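Glutamine cyclotransferase (Porphyromonas gingivalis W83, PDB 6QQL) probably converts N-terminal glutamine of peptides to pyroglutamate, as a zinc-binding glutaminyl cyclase of the type II, mammalian-like class. Local coordinates at residues E73-I78 with P87-I92; I78-G83 with E166-Y171. All blocks are in the same frame, centred on the assembly; numbering follows the deposited sequence.

Interaction 1. Residues E73-I78 with P87-I92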
# COMPACT_ATOMS: atom_id res chain seq x y z
N GLU A 73 -9.74 11.01 -9.02
CA GLU A 73 -9.01 11.67 -7.95
C GLU A 73 -10.01 12.22 -6.93
O GLU A 73 -10.98 12.90 -7.30
CB GLU A 73 -8.11 12.79 -8.48
CG GLU A 73 -7.20 12.41 -9.63
CD GLU A 73 -6.21 13.51 -9.99
OE1 GLU A 73 -6.21 14.01 -11.15
OE2 GLU A 73 -5.44 13.91 -9.10
N GLN A 74 -9.74 11.96 -5.66
CA GLN A 74 -10.57 12.42 -4.55
C GLN A 74 -9.69 13.30 -3.67
O GLN A 74 -8.74 12.81 -3.06
CB GLN A 74 -11.13 11.23 -3.78
CG GLN A 74 -11.83 11.62 -2.49
CD GLN A 74 -12.00 10.44 -1.55
OE1 GLN A 74 -11.02 9.77 -1.20
NE2 GLN A 74 -13.23 10.21 -1.09
N THR A 75 -10.01 14.59 -3.62
CA THR A 75 -9.20 15.56 -2.90
C THR A 75 -10.03 16.28 -1.86
O THR A 75 -11.18 16.67 -2.11
CB THR A 75 -8.60 16.59 -3.84
OG1 THR A 75 -9.62 17.54 -4.19
CG2 THR A 75 -8.07 15.92 -5.09
N ALA A 76 -9.41 16.52 -0.70
CA ALA A 76 -10.09 17.21 0.38
C ALA A 76 -9.08 18.00 1.21
O ALA A 76 -7.90 17.65 1.28
CB ALA A 76 -10.84 16.23 1.29
N GLU A 77 -9.55 19.10 1.78
CA GLU A 77 -8.73 19.82 2.74
C GLU A 77 -8.91 19.19 4.11
O GLU A 77 -10.03 19.14 4.64
CB GLU A 77 -9.11 21.30 2.75
CG GLU A 77 -8.69 22.02 1.50
CD GLU A 77 -7.32 22.65 1.65
OE1 GLU A 77 -7.05 23.23 2.73
OE2 GLU A 77 -6.50 22.53 0.70
N ILE A 78 -7.82 18.69 4.68
CA ILE A 78 -7.86 17.96 5.94
C ILE A 78 -6.84 18.59 6.88
O ILE A 78 -5.72 18.91 6.47
CB ILE A 78 -7.56 16.46 5.73
CG1 ILE A 78 -8.59 15.87 4.80
CG2 ILE A 78 -7.62 15.71 7.05
CD1 ILE A 78 -9.87 15.55 5.48
N PRO A 87 -3.49 19.25 1.80
CA PRO A 87 -4.23 18.97 0.56
C PRO A 87 -4.22 17.47 0.29
O PRO A 87 -3.38 16.92 -0.44
CB PRO A 87 -3.44 19.76 -0.49
CG PRO A 87 -2.03 19.67 0.01
CD PRO A 87 -2.10 19.67 1.52
N MET A 88 -5.12 16.75 0.95
CA MET A 88 -5.23 15.32 0.74
C MET A 88 -5.61 15.00 -0.70
O MET A 88 -6.48 15.64 -1.29
CB MET A 88 -6.27 14.71 1.67
CG MET A 88 -6.43 13.22 1.45
SD MET A 88 -8.05 12.65 1.94
CE MET A 88 -9.08 13.23 0.58
N ARG A 89 -4.98 13.95 -1.25
CA ARG A 89 -5.21 13.53 -2.64
C ARG A 89 -5.21 12.01 -2.68
O ARG A 89 -4.15 11.38 -2.76
CB ARG A 89 -4.16 14.13 -3.58
CG ARG A 89 -4.40 13.92 -5.09
CD ARG A 89 -3.34 14.72 -5.86
NE ARG A 89 -3.32 14.52 -7.30
CZ ARG A 89 -2.27 14.79 -8.08
NH1 ARG A 89 -1.14 15.26 -7.55
NH2 ARG A 89 -2.33 14.56 -9.39
N ASN A 90 -6.40 11.41 -2.58
CA ASN A 90 -6.57 9.98 -2.78
C ASN A 90 -6.77 9.70 -4.26
O ASN A 90 -7.42 10.47 -4.96
CB ASN A 90 -7.76 9.44 -1.99
CG ASN A 90 -7.50 9.38 -0.49
OD1 ASN A 90 -6.36 9.21 -0.04
ND2 ASN A 90 -8.57 9.55 0.30
N ILE A 91 -6.19 8.60 -4.73
CA ILE A 91 -6.18 8.25 -6.14
C ILE A 91 -6.90 6.91 -6.30
O ILE A 91 -6.46 5.89 -5.75
CB ILE A 91 -4.75 8.20 -6.71
CG1 ILE A 91 -4.09 9.57 -6.53
CG2 ILE A 91 -4.77 7.83 -8.20
CD1 ILE A 91 -2.58 9.60 -6.65
N ILE A 92 -8.02 6.91 -7.02
CA ILE A 92 -8.81 5.71 -7.25
C ILE A 92 -8.69 5.32 -8.71
O ILE A 92 -9.03 6.12 -9.60
CB ILE A 92 -10.28 5.90 -6.85
CG1 ILE A 92 -10.41 6.27 -5.37
CG2 ILE A 92 -11.05 4.61 -7.10
CD1 ILE A 92 -10.54 7.74 -5.11
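OE2 of Glu73 is gripped by two nitrogens of Arg89. Arg89 NE donates to Glu73 OE2 at 2.8 Å, in a salt bridge in which the oxygen is met nearly along its C-O bond. A longer and more bent bond, 3.2 Å, runs from Arg89 NH2 to the same Glu73 OE2. Both bonds lie close to the guanidinium plane, so OE2 sits at its side edge, while the carboxylate is turned 35° from that plane. The Arg89 chain runs extended from CG to NE beside Glu73, both side chains pointing the same way. NH2 also forms a salt bridge with Asp58, and NH1 hydrogen-bonds to Arg54 O, so Arg89 links the hairpin to helix 51-66. The salt bridge is diagonal in the antiparallel pairing of the beta hairpin 70-79/85-95, since Glu73 is opposite Ile91 and Arg89 opposite Thr75; the short strand axes run 163° apart. Strand 70-79 is the outermost strand at this end of the mixed sheet. Gln74 and Asn90 form a hydrogen-bonded pair, with Gln74 N 2.8 Å from Asn90 O in an almost straight bond. On the face opposite the salt bridge the same two residues are also joined through their side chains: Asn90 ND2 donates to Gln74 OE1 at 2.9 Å, with OE1 in the plane of the Asn90 amide and the two amides turned 51° apart. ND2 hydrogen-bonds to Gly180 O as well, and OD1 accepts from Asp164 N. On this same face Met88, with CG anti to its backbone N, bends at chi3, and Met88 CE lies 3.5 Å from Ala76 CB. Tyr183 of helix 179-186 touches both residues. Met88 CB also lies 4.1 Å from Ile78 CG1, and Ile92 CD1 approaches Gln74 CB at 3.8 Å.

Interaction 2. Residues I78-G83 with E166-Y171. With ZN (zinc ion), chain C.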
# COMPACT_ATOMS: atom_id res chain seq x y z
N ILE A 78 -7.82 18.69 4.68
CA ILE A 78 -7.86 17.96 5.94
C ILE A 78 -6.84 18.59 6.88
O ILE A 78 -5.72 18.91 6.47
CB ILE A 78 -7.56 16.46 5.73
CG1 ILE A 78 -8.59 15.87 4.80
CG2 ILE A 78 -7.62 15.71 7.05
CD1 ILE A 78 -9.87 15.55 5.48
N LYS A 79 -7.22 18.76 8.15
CA LYS A 79 -6.30 19.33 9.12
C LYS A 79 -5.67 18.20 9.91
O LYS A 79 -6.35 17.25 10.30
CB LYS A 79 -6.95 20.35 10.06
CG LYS A 79 -5.86 21.11 10.82
CD LYS A 79 -6.28 22.36 11.59
CE LYS A 79 -7.15 22.06 12.80
NZ LYS A 79 -7.62 23.33 13.44
N ALA A 80 -4.36 18.29 10.11
CA ALA A 80 -3.60 17.24 10.77
C ALA A 80 -3.67 17.44 12.27
O ALA A 80 -4.24 18.41 12.77
CB ALA A 80 -2.16 17.24 10.27
N HIS A 81 -3.05 16.51 13.00
CA HIS A 81 -3.05 16.57 14.46
C HIS A 81 -2.45 17.87 14.98
O HIS A 81 -2.95 18.45 15.95
CB HIS A 81 -2.29 15.37 15.01
CG HIS A 81 -0.82 15.46 14.79
ND1 HIS A 81 -0.27 15.60 13.53
CD2 HIS A 81 0.22 15.46 15.65
CE1 HIS A 81 1.05 15.67 13.63
NE2 HIS A 81 1.37 15.59 14.91
N ASP A 82 -1.38 18.36 14.33
CA ASP A 82 -0.68 19.58 14.70
C ASP A 82 -1.10 20.78 13.86
O ASP A 82 -0.31 21.70 13.64
CB ASP A 82 0.85 19.41 14.62
CG ASP A 82 1.37 19.26 13.18
OD1 ASP A 82 0.58 19.32 12.21
OD2 ASP A 82 2.60 19.11 13.01
N GLY A 83 -2.33 20.76 13.34
CA GLY A 83 -2.93 21.93 12.74
C GLY A 83 -2.51 22.25 11.32
O GLY A 83 -3.10 23.15 10.72
N GLU A 166 -1.33 9.01 4.97
CA GLU A 166 -1.38 7.93 5.95
C GLU A 166 -0.33 8.11 7.05
O GLU A 166 -0.59 7.71 8.20
CB GLU A 166 -1.20 6.58 5.25
CG GLU A 166 -1.14 5.37 6.18
CD GLU A 166 0.27 5.07 6.65
OE1 GLU A 166 1.20 5.72 6.14
OE2 GLU A 166 0.45 4.20 7.53
N ASP A 167 0.83 8.71 6.74
CA ASP A 167 1.99 8.75 7.64
C ASP A 167 2.26 10.13 8.26
O ASP A 167 3.40 10.41 8.63
CB ASP A 167 3.25 8.27 6.91
CG ASP A 167 3.83 6.97 7.47
OD1 ASP A 167 3.62 6.63 8.65
OD2 ASP A 167 4.54 6.29 6.70
N TYR A 168 1.26 11.01 8.35
CA TYR A 168 1.51 12.35 8.90
C TYR A 168 1.29 12.46 10.40
O TYR A 168 1.67 13.48 10.99
CB TYR A 168 0.64 13.41 8.20
CG TYR A 168 1.27 14.80 8.08
CD1 TYR A 168 2.14 15.11 7.03
CD2 TYR A 168 0.98 15.81 9.00
CE1 TYR A 168 2.71 16.38 6.90
CE2 TYR A 168 1.55 17.09 8.88
CZ TYR A 168 2.41 17.36 7.84
OH TYR A 168 2.97 18.62 7.73
N GLY A 169 0.70 11.45 11.02
CA GLY A 169 0.32 11.53 12.42
C GLY A 169 1.49 11.63 13.38
O GLY A 169 2.66 11.77 13.00
N SER A 170 1.15 11.61 14.67
CA SER A 170 2.11 11.51 15.75
C SER A 170 1.89 10.20 16.51
O SER A 170 0.84 9.56 16.41
CB SER A 170 1.99 12.68 16.72
OG SER A 170 0.72 12.68 17.33
N TYR A 171 2.90 9.83 17.28
CA TYR A 171 2.88 8.49 17.84
C TYR A 171 1.87 8.34 18.98
O TYR A 171 1.25 7.28 19.12
CB TYR A 171 4.29 8.10 18.26
CG TYR A 171 5.20 8.01 17.06
CD1 TYR A 171 5.02 7.03 16.08
CD2 TYR A 171 6.25 8.90 16.90
CE1 TYR A 171 5.85 6.95 14.97
CE2 TYR A 171 7.10 8.82 15.80
CZ TYR A 171 6.89 7.85 14.84
OH TYR A 171 7.75 7.79 13.76
ZN ZN C . 5.29 5.19 7.84
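The imidazole of His81 overlaps the backbone at Gly169-Ser170, with Ser170 N 4.0 Å above the ring centre and Gly169 C over the same face nearer the rim. Ser170 N has its hydrogen bond with Ser176 OG. The opposite face of the imidazole is covered by Asp82 CB, from the next residue of its own chain, so the ring is sandwiched between main chain and methylene. His81 CD2 comes within 3.3 Å of Ser170 OG, and Ser170 CB lies 3.5 Å from both His81 CD2 and His81 NE2. On the other side of the ring, His81 CE1 is 3.5 Å from Tyr168 O. These are contacts without a hydrogen bond between the segments. His81 lies in a type I beta turn from Ala80 to Gly83, closed by Gly83 N bonding to Ala80 O at 3.1 Å, and this turn joins the two strands of the hairpin 70-79/85-95. Opposite it lies the loop after strand 157-163, whose Asp167 binds the zinc ion through both carboxylate oxygens, with Asp133 and His283 completing the protein ligands. Next along that loop, Tyr168 CD2 lies 3.7 Å from Ala80 CB, an apolar touch, and Leu86 of strand 85-95 packs on the tyrosine as well. Asp82 OD1 lies 4.1 Å from Tyr168 CE2, at the ring edge, a loose approach with the carboxylate turned 77° from the ring, while its hydrogen bond goes to Thr84 OG1.

How the interactions relate
From the N terminus, the chain passes along strand 70-79, through the turn at Ala80-Gly83 and back along strand 85-95. Interaction 1 therefore closes a short hairpin, with only eight residues between its segments. The segments of interaction 2 are separated by 82 residues, the second lying in the loop after strand 157-163; Ile78 belongs to both contacts by sequence but touches only in interaction 1. Segment 87-92 falls inside that span, so the contacts cross rather than nest. Their centres are 15 Å apart. One pairs the outermost strand with its neighbour in the mixed sheet; the other brings the tip of the same hairpin against the loop carrying a zinc ligand.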